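Long-range contacts in diol-dehydratase (Roseburia inulinivorans, PDB 5I2A), which probably dehydrates 1,2-propanediol without vitamin B12, as a lyase of the glycyl radical enzyme family: residues 165-170 with 529-534; 181-186 with 209-214; 698-703 with 827-832. One frame throughout, in Å; residues are numbered along the deposited sequence.

Contact 1. Residues 165-170 with 529-534. With EDO (1,2-ethanediol), chain C.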
loop_
_atom_site.group_PDB
_atom_site.type_symbol
_atom_site.label_atom_id
_atom_site.label_comp_id
_atom_site.label_asym_id
_atom_site.label_seq_id
_atom_site.Cartn_x
_atom_site.Cartn_y
_atom_site.Cartn_z
ATOM N N GLY A 165 14.146 -10.084 9.308
ATOM C CA GLY A 165 14.456 -11.056 10.338
ATOM C C GLY A 165 14.608 -10.375 11.690
ATOM O O GLY A 165 13.754 -9.580 12.058
ATOM N N HIS A 166 15.693 -10.682 12.403
ATOM C CA HIS A 166 16.019 -10.053 13.689
ATOM C C HIS A 166 14.836 -10.122 14.643
ATOM O O HIS A 166 14.300 -9.112 15.083
ATOM C CB HIS A 166 16.482 -8.602 13.470
ATOM C CG HIS A 166 17.799 -8.522 12.775
ATOM N ND1 HIS A 166 17.961 -8.887 11.450
ATOM C CD2 HIS A 166 19.036 -8.217 13.231
ATOM C CE1 HIS A 166 19.233 -8.778 11.120
ATOM N NE2 HIS A 166 19.907 -8.359 12.180
ATOM N N VAL A 167 14.431 -11.343 14.931
ATOM C CA VAL A 167 13.244 -11.583 15.711
ATOM C C VAL A 167 13.352 -12.929 16.424
ATOM O O VAL A 167 13.978 -13.877 15.924
ATOM C CB VAL A 167 11.972 -11.557 14.821
ATOM C CG1 VAL A 167 12.066 -12.616 13.730
ATOM C CG2 VAL A 167 10.701 -11.766 15.661
ATOM N N THR A 168 12.766 -12.975 17.617
ATOM C CA THR A 168 12.470 -14.212 18.310
ATOM C C THR A 168 10.963 -14.402 18.327
ATOM O O THR A 168 10.223 -13.723 19.035
ATOM C CB THR A 168 12.981 -14.220 19.749
ATOM O OG1 THR A 168 14.400 -14.144 19.743
ATOM C CG2 THR A 168 12.518 -15.491 20.467
ATOM N N VAL A 169 10.542 -15.372 17.555
ATOM C CA VAL A 169 9.159 -15.645 17.298
ATOM C C VAL A 169 8.609 -16.486 18.481
ATOM O O VAL A 169 9.376 -16.899 19.363
ATOM C CB VAL A 169 9.095 -16.363 15.932
ATOM C CG1 VAL A 169 9.086 -17.896 16.056
ATOM C CG2 VAL A 169 8.132 -15.757 15.003
ATOM N N GLN A 170 7.302 -16.724 18.527
ATOM C CA GLN A 170 6.717 -17.524 19.603
ATOM C C GLN A 170 6.908 -19.034 19.373
ATOM O O GLN A 170 5.955 -19.738 19.049
ATOM C CB GLN A 170 5.217 -17.216 19.754
ATOM C CG GLN A 170 4.872 -15.836 20.325
ATOM C CD GLN A 170 3.396 -15.457 20.116
ATOM O OE1 GLN A 170 2.532 -16.325 19.959
ATOM N NE2 GLN A 170 3.111 -14.153 20.100
ATOM N N CYS A 529 2.372 -14.360 12.060
ATOM C CA CYS A 529 1.349 -15.033 12.846
ATOM C C CYS A 529 1.922 -15.503 14.178
ATOM O O CYS A 529 1.178 -15.754 15.115
ATOM C CB CYS A 529 0.729 -16.216 12.084
ATOM S SG CYS A 529 1.705 -17.746 11.935
ATOM N N LEU A 530 3.246 -15.583 14.264
ATOM C CA LEU A 530 3.896 -15.981 15.510
ATOM C C LEU A 530 4.403 -14.774 16.329
ATOM O O LEU A 530 5.224 -14.923 17.237
ATOM C CB LEU A 530 5.039 -16.945 15.200
ATOM C CG LEU A 530 4.647 -18.181 14.389
ATOM C CD1 LEU A 530 5.860 -19.056 14.145
ATOM C CD2 LEU A 530 3.534 -18.944 15.127
ATOM N N VAL A 531 3.908 -13.578 16.005
ATOM C CA VAL A 531 4.271 -12.367 16.737
ATOM C C VAL A 531 3.014 -11.560 17.099
ATOM O O VAL A 531 2.269 -11.175 16.202
ATOM C CB VAL A 531 5.221 -11.461 15.899
ATOM C CG1 VAL A 531 5.485 -10.134 16.623
ATOM C CG2 VAL A 531 6.527 -12.164 15.553
ATOM N N ASP A 532 2.778 -11.298 18.388
ATOM C CA ASP A 532 1.684 -10.406 18.793
ATOM C C ASP A 532 1.978 -8.989 18.296
ATOM O O ASP A 532 3.116 -8.542 18.399
ATOM C CB ASP A 532 1.509 -10.356 20.308
ATOM C CG ASP A 532 1.184 -11.702 20.925
ATOM O OD1 ASP A 532 0.717 -12.616 20.222
ATOM O OD2 ASP A 532 1.394 -11.820 22.138
ATOM N N ASP A 533 0.978 -8.253 17.817
ATOM C CA ASP A 533 -0.438 -8.621 17.807
ATOM C C ASP A 533 -0.975 -8.712 16.384
ATOM O O ASP A 533 -2.048 -8.173 16.082
ATOM C CB ASP A 533 -1.264 -7.574 18.560
ATOM C CG ASP A 533 -1.799 -8.077 19.887
ATOM O OD1 ASP A 533 -1.995 -9.301 20.038
ATOM O OD2 ASP A 533 -2.022 -7.236 20.777
ATOM N N CYS A 534 -0.221 -9.355 15.503
ATOM C CA CYS A 534 -0.534 -9.300 14.082
ATOM C C CYS A 534 -1.921 -9.865 13.753
ATOM O O CYS A 534 -2.681 -9.257 13.005
ATOM C CB CYS A 534 0.557 -10.022 13.301
ATOM S SG CYS A 534 2.162 -9.194 13.483
HETATM C C1 EDO C . 23.185 -8.543 14.315
HETATM O O1 EDO C . 21.851 -8.900 14.670
HETATM C C2 EDO C . 23.454 -9.100 12.913
HETATM O O2 EDO C . 22.679 -8.419 11.905
HETATM O O HOH W 1 0.625 -16.457 17.825
#

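Contact 2. Residues 181-186 with 209-214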
loop_
_atom_site.group_PDB
_atom_site.type_symbol
_atom_site.label_atom_id
_atom_site.label_comp_id
_atom_site.label_asym_id
_atom_site.label_seq_id
_atom_site.Cartn_x
_atom_site.Cartn_y
_atom_site.Cartn_z
ATOM N N GLY A 181 -3.322 -25.168 16.273
ATOM C CA GLY A 181 -3.777 -24.189 17.232
ATOM C C GLY A 181 -3.683 -22.755 16.728
ATOM O O GLY A 181 -4.551 -21.937 17.029
ATOM N N VAL A 182 -2.625 -22.437 15.986
ATOM C CA VAL A 182 -2.487 -21.091 15.447
ATOM C C VAL A 182 -3.612 -20.823 14.443
ATOM O O VAL A 182 -4.230 -19.770 14.479
ATOM C CB VAL A 182 -1.100 -20.869 14.790
ATOM C CG1 VAL A 182 -1.053 -19.533 14.048
ATOM C CG2 VAL A 182 -0.014 -20.925 15.858
ATOM N N LYS A 183 -3.900 -21.795 13.587
ATOM C CA LYS A 183 -4.989 -21.672 12.621
ATOM C C LYS A 183 -6.320 -21.450 13.322
ATOM O O LYS A 183 -7.132 -20.628 12.889
ATOM C CB LYS A 183 -5.074 -22.908 11.735
ATOM C CG LYS A 183 -3.941 -23.023 10.751
ATOM C CD LYS A 183 -4.239 -24.055 9.690
ATOM C CE LYS A 183 -4.311 -25.457 10.260
ATOM N NZ LYS A 183 -4.757 -26.442 9.232
ATOM N N GLU A 184 -6.533 -22.167 14.420
ATOM C CA GLU A 184 -7.772 -22.002 15.162
ATOM C C GLU A 184 -7.875 -20.600 15.756
ATOM O O GLU A 184 -8.946 -20.019 15.804
ATOM C CB GLU A 184 -7.902 -23.056 16.266
ATOM C CG GLU A 184 -9.349 -23.273 16.719
ATOM C CD GLU A 184 -10.373 -23.067 15.591
ATOM O OE1 GLU A 184 -10.349 -23.846 14.606
ATOM O OE2 GLU A 184 -11.192 -22.116 15.685
ATOM N N LYS A 185 -6.756 -20.069 16.221
ATOM C CA LYS A 185 -6.702 -18.692 16.700
ATOM C C LYS A 185 -7.080 -17.721 15.570
ATOM O O LYS A 185 -7.817 -16.767 15.772
ATOM C CB LYS A 185 -5.303 -18.401 17.229
ATOM C CG LYS A 185 -5.039 -17.030 17.835
ATOM C CD LYS A 185 -3.658 -17.090 18.519
ATOM C CE LYS A 185 -3.072 -15.725 18.845
ATOM N NZ LYS A 185 -1.700 -15.884 19.404
ATOM N N VAL A 186 -6.577 -17.994 14.377
ATOM C CA VAL A 186 -6.876 -17.169 13.220
ATOM C C VAL A 186 -8.365 -17.232 12.891
ATOM O O VAL A 186 -9.012 -16.200 12.710
ATOM C CB VAL A 186 -6.039 -17.604 12.007
ATOM C CG1 VAL A 186 -6.533 -16.924 10.713
ATOM C CG2 VAL A 186 -4.574 -17.289 12.261
ATOM N N SER A 209 -4.168 -15.540 4.436
ATOM C CA SER A 209 -2.764 -15.759 4.101
ATOM C C SER A 209 -2.028 -16.541 5.188
ATOM O O SER A 209 -1.171 -17.365 4.891
ATOM C CB SER A 209 -2.052 -14.426 3.872
ATOM O OG SER A 209 -2.575 -13.789 2.726
ATOM N N ILE A 210 -2.357 -16.270 6.443
ATOM C CA ILE A 210 -1.763 -17.033 7.532
ATOM C C ILE A 210 -2.167 -18.509 7.446
ATOM O O ILE A 210 -1.324 -19.393 7.586
ATOM C CB ILE A 210 -2.154 -16.471 8.899
ATOM C CG1 ILE A 210 -1.543 -15.077 9.093
ATOM C CG2 ILE A 210 -1.712 -17.431 10.016
ATOM C CD1 ILE A 210 -1.959 -14.372 10.423
ATOM N N LEU A 211 -3.451 -18.771 7.201
ATOM C CA LEU A 211 -3.937 -20.149 7.109
ATOM C C LEU A 211 -3.159 -20.920 6.039
ATOM O O LEU A 211 -2.665 -22.021 6.271
ATOM C CB LEU A 211 -5.446 -20.179 6.802
ATOM C CG LEU A 211 -6.378 -19.652 7.899
ATOM C CD1 LEU A 211 -7.840 -19.811 7.495
ATOM C CD2 LEU A 211 -6.101 -20.343 9.231
ATOM N N ILE A 212 -3.031 -20.309 4.874
ATOM C CA ILE A 212 -2.294 -20.900 3.778
ATOM C C ILE A 212 -0.832 -21.160 4.175
ATOM O O ILE A 212 -0.293 -22.234 3.902
ATOM C CB ILE A 212 -2.378 -20.010 2.531
ATOM C CG1 ILE A 212 -3.821 -20.015 2.011
ATOM C CG2 ILE A 212 -1.418 -20.499 1.448
ATOM C CD1 ILE A 212 -4.136 -18.929 1.015
ATOM N N SER A 213 -0.214 -20.199 4.851
ATOM C CA SER A 213 1.183 -20.343 5.252
ATOM C C SER A 213 1.352 -21.448 6.306
ATOM O O SER A 213 2.322 -22.191 6.277
ATOM C CB SER A 213 1.738 -19.011 5.786
ATOM O OG SER A 213 1.614 -17.984 4.816
ATOM N N CYS A 214 0.417 -21.546 7.242
ATOM C CA CYS A 214 0.498 -22.603 8.234
ATOM C C CYS A 214 0.352 -23.981 7.577
ATOM O O CYS A 214 1.124 -24.900 7.867
ATOM C CB CYS A 214 -0.556 -22.411 9.314
ATOM S SG CYS A 214 -0.177 -21.079 10.455
#

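Contact 3. Residues 698-703 with 827-832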
loop_
_atom_site.group_PDB
_atom_site.type_symbol
_atom_site.label_atom_id
_atom_site.label_comp_id
_atom_site.label_asym_id
_atom_site.label_seq_id
_atom_site.Cartn_x
_atom_site.Cartn_y
_atom_site.Cartn_z
ATOM N N ALA A 698 32.085 -5.307 10.566
ATOM C CA ALA A 698 32.080 -4.162 9.654
ATOM C C ALA A 698 33.016 -3.034 10.049
ATOM O O ALA A 698 33.159 -2.058 9.304
ATOM C CB ALA A 698 30.656 -3.618 9.511
ATOM N N ASN A 699 33.659 -3.151 11.211
ATOM C CA ASN A 699 34.610 -2.135 11.622
ATOM C C ASN A 699 35.839 -2.169 10.705
ATOM O O ASN A 699 36.499 -1.164 10.529
ATOM C CB ASN A 699 35.024 -2.310 13.080
ATOM C CG ASN A 699 35.728 -3.636 13.324
ATOM O OD1 ASN A 699 35.205 -4.693 13.002
ATOM N ND2 ASN A 699 36.930 -3.573 13.861
ATOM N N VAL A 700 36.110 -3.315 10.093
ATOM C CA VAL A 700 37.215 -3.402 9.133
ATOM C C VAL A 700 36.875 -2.677 7.807
ATOM O O VAL A 700 37.576 -1.747 7.446
ATOM C CB VAL A 700 37.613 -4.878 8.900
ATOM C CG1 VAL A 700 38.609 -5.003 7.756
ATOM C CG2 VAL A 700 38.158 -5.464 10.208
ATOM N N PRO A 701 35.775 -3.051 7.107
ATOM C CA PRO A 701 35.496 -2.236 5.912
ATOM C C PRO A 701 35.140 -0.764 6.192
ATOM O O PRO A 701 35.471 0.079 5.360
ATOM C CB PRO A 701 34.308 -2.957 5.252
ATOM C CG PRO A 701 33.678 -3.775 6.353
ATOM C CD PRO A 701 34.855 -4.203 7.208
ATOM N N LEU A 702 34.510 -0.443 7.320
ATOM C CA LEU A 702 34.215 0.966 7.582
ATOM C C LEU A 702 35.509 1.740 7.810
ATOM O O LEU A 702 35.669 2.861 7.317
ATOM C CB LEU A 702 33.267 1.135 8.777
ATOM C CG LEU A 702 31.785 1.303 8.408
ATOM C CD1 LEU A 702 31.267 0.126 7.577
ATOM C CD2 LEU A 702 30.922 1.500 9.672
ATOM N N GLY A 703 36.442 1.133 8.533
ATOM C CA GLY A 703 37.751 1.735 8.713
ATOM C C GLY A 703 38.496 1.951 7.396
ATOM O O GLY A 703 39.230 2.929 7.241
ATOM N N LYS A 827 42.225 -12.297 5.434
ATOM C CA LYS A 827 43.421 -11.821 6.116
ATOM C C LYS A 827 43.192 -10.511 6.875
ATOM O O LYS A 827 43.670 -10.344 8.000
ATOM C CB LYS A 827 44.571 -11.631 5.123
ATOM C CG LYS A 827 45.816 -11.104 5.801
ATOM C CD LYS A 827 46.967 -10.877 4.835
ATOM C CE LYS A 827 48.053 -10.032 5.505
ATOM N NZ LYS A 827 48.409 -10.577 6.857
ATOM N N SER A 828 42.477 -9.572 6.265
ATOM C CA SER A 828 42.279 -8.284 6.924
ATOM C C SER A 828 41.454 -8.435 8.218
ATOM O O SER A 828 41.720 -7.767 9.216
ATOM C CB SER A 828 41.626 -7.278 5.964
ATOM O OG SER A 828 40.342 -7.708 5.556
ATOM N N LEU A 829 40.465 -9.316 8.216
ATOM C CA LEU A 829 39.671 -9.524 9.429
ATOM C C LEU A 829 40.477 -10.311 10.467
ATOM O O LEU A 829 40.473 -9.979 11.644
ATOM C CB LEU A 829 38.356 -10.234 9.102
ATOM C CG LEU A 829 37.446 -10.558 10.292
ATOM C CD1 LEU A 829 37.147 -9.320 11.125
ATOM C CD2 LEU A 829 36.164 -11.173 9.783
ATOM N N GLN A 830 41.177 -11.350 10.017
ATOM C CA GLN A 830 42.094 -12.079 10.895
ATOM C C GLN A 830 43.091 -11.140 11.557
ATOM O O GLN A 830 43.321 -11.226 12.756
ATOM C CB GLN A 830 42.863 -13.149 10.122
ATOM C CG GLN A 830 42.042 -14.329 9.620
ATOM C CD GLN A 830 42.920 -15.315 8.861
ATOM O OE1 GLN A 830 44.016 -14.962 8.441
ATOM N NE2 GLN A 830 42.443 -16.541 8.679
ATOM N N ASP A 831 43.684 -10.243 10.773
ATOM C CA ASP A 831 44.648 -9.293 11.326
ATOM C C ASP A 831 44.017 -8.386 12.381
ATOM O O ASP A 831 44.661 -8.048 13.363
ATOM C CB ASP A 831 45.267 -8.421 10.231
ATOM C CG ASP A 831 46.216 -9.196 9.316
ATOM O OD1 ASP A 831 46.582 -10.348 9.641
ATOM O OD2 ASP A 831 46.610 -8.624 8.282
ATOM N N ASP A 832 42.770 -7.970 12.158
ATOM C CA ASP A 832 42.093 -7.119 13.125
ATOM C C ASP A 832 41.953 -7.860 14.455
ATOM O O ASP A 832 42.197 -7.307 15.516
ATOM C CB ASP A 832 40.716 -6.671 12.617
ATOM C CG ASP A 832 40.121 -5.552 13.469
ATOM O OD1 ASP A 832 40.811 -4.540 13.677
ATOM O OD2 ASP A 832 38.974 -5.684 13.936
#

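Contact 1. Residues 165-170 with 529-534
Gln170 carries the polar half of this contact, meeting Leu530 with its backbone and Asp532 with its side chain. Its N donates to Leu530 O over 3.0 Å. The extended side chain crosses Asp532 at about a right angle, and NE2 donates to Asp532 OD1 over 2.8 Å. That oxygen lies in the amide plane, yet NE2 stands 74° out of the carboxylate plane, above it. NE2 also reaches Gly445 O, while OE1 is bonded to Thr173 OG1 and, at 2.9 Å, to a water that also donates to Cys529 O; the buried amide is thus held at both ends. An alanine here would probably leave Asp532 OD1 without its NH2 mate and break the water bridge to Cys529. The apolar half is a valine-leucine cluster. Val169 CG2 lies 3.3 Å from Leu530 CB, a close approach best treated as doubtful, since the valine's chi1 of 94° is away from a staggered position. Val531 CG2 packs 4.0 Å from Val169 CG2 and meets Val167 CG2 tip to tip. Apart from this cluster, His166 NE2 donates to O2 of a 1,2-ethanediol, probably from the crystallisation liquor, at 2.8 Å, near the ring plane. Strand 165-167 pairs in parallel with strand 283-285, Gln170 sits at the N-cap of helix 171-190, and helix 262-279 packs on both Val169 and Leu530.

Contact 2. Residues 181-186 with 209-214
Val186 and Leu211 run alongside each other, pointing opposite ways, with Val186 CG1 3.8 Å from Leu211 CD2. They meet where helices 171-190 and 200-233, two neighbours in the chain, run antiparallel: the short segments lie 9.7 Å apart, axis to axis, at 168°. The other branch of the same valine, CG2, stands anti to its carbonyl carbon (CG1 being anti to N, chi1 169°) and crosses Ile210 at a slant, 3.6 Å from Ile210 CG2. Lys183 lays its aliphatic stem against the second helix. Its CB touches Leu211 CD2 at 3.7 Å, and its CG rests equally close, 3.7 Å, on Cys214 CB. The methyl CD2 of Leu211 is therefore shared between Lys183 and Val186. One turn before Val186, Val182 CG1 lies 4.0 Å from Cys214 SG. Ile535 of helix 534-537 lies on Val186 and Ile210. No hydrogen bond passes between the two segments, so dispersion and burial of methyl, methylene and thiol surface hold them together; the lysine lends only carbon to the interface, while its NZ forms a salt bridge with Asp215, the residue after Cys214 in helix 200-233.

Contact 3. Residues 698-703 with 827-832
Val700 packs against helix 827-835, touching Ser828, Leu829 and, one turn on from Ser828, Asp832. This is a helix-helix crossing in the glycyl radical enzyme fold: the helix near the C-terminus, which follows the stretch bearing the predicted radical site Gly817, packs across short helix 699-703. The segment axes pass 10.4 Å apart at a crossing angle of 107°. Val700 gives up the most surface, and its two methyls divide the work. With CG1 anti to the backbone N (chi1 171°), that branch meets Ser828 OG at 3.9 Å, at the more open margin of the contact. CG2, anti to the carbonyl carbon, goes to the other side, 3.7 Å from Asp832 CB and 4.1 Å from Leu829 CD1. The Val700 and Asp832 side chains pass side by side, oppositely directed, and the valine methyl thereby lies alongside the stem of a charged residue.

Asp832, second in buried surface, is itself buried, and its two oxygens have different partners. OD1 forms a salt bridge with Lys835, about one turn on in the same helix, which would probably favour a charged carboxylate. OD2 serves Asn699, the third main residue. The asparagine CG, set between the backbone N and the carbonyl carbon, lets the amide meet the carboxylate of Asp832 tip to tip. Its nitrogen is shared with Val719 O, a link to the chain following helix 699-703. The bond across the contact runs from Asn699 ND2 to Asp832 OD2, 2.9 Å long, with OD2 close to the amide plane and ND2 37° above the carboxylate plane.

Contacts 1 and 2 form one packed region, their centres 14 Å apart. Cys529, from the 529-534 segment, joins them: its CB lies 3.4 Å from Ile210 CG2 and its SG 4.1 Å from Cys214 SG. Helix 171-190, which starts right after contact 1, carries the first half of contact 2. Contact 3 stands on the other side of the chain's centre, about 33 Å from contact 1 and 45 Å from contact 2, centre to centre. Contact 1 alone among the three includes the bound 1,2-ethanediol: besides His166, Glu440, Asp452, His283 and Ser284 also hydrogen-bond to it, a setting consistent with the substrate pocket of glycyl radical diol dehydratases.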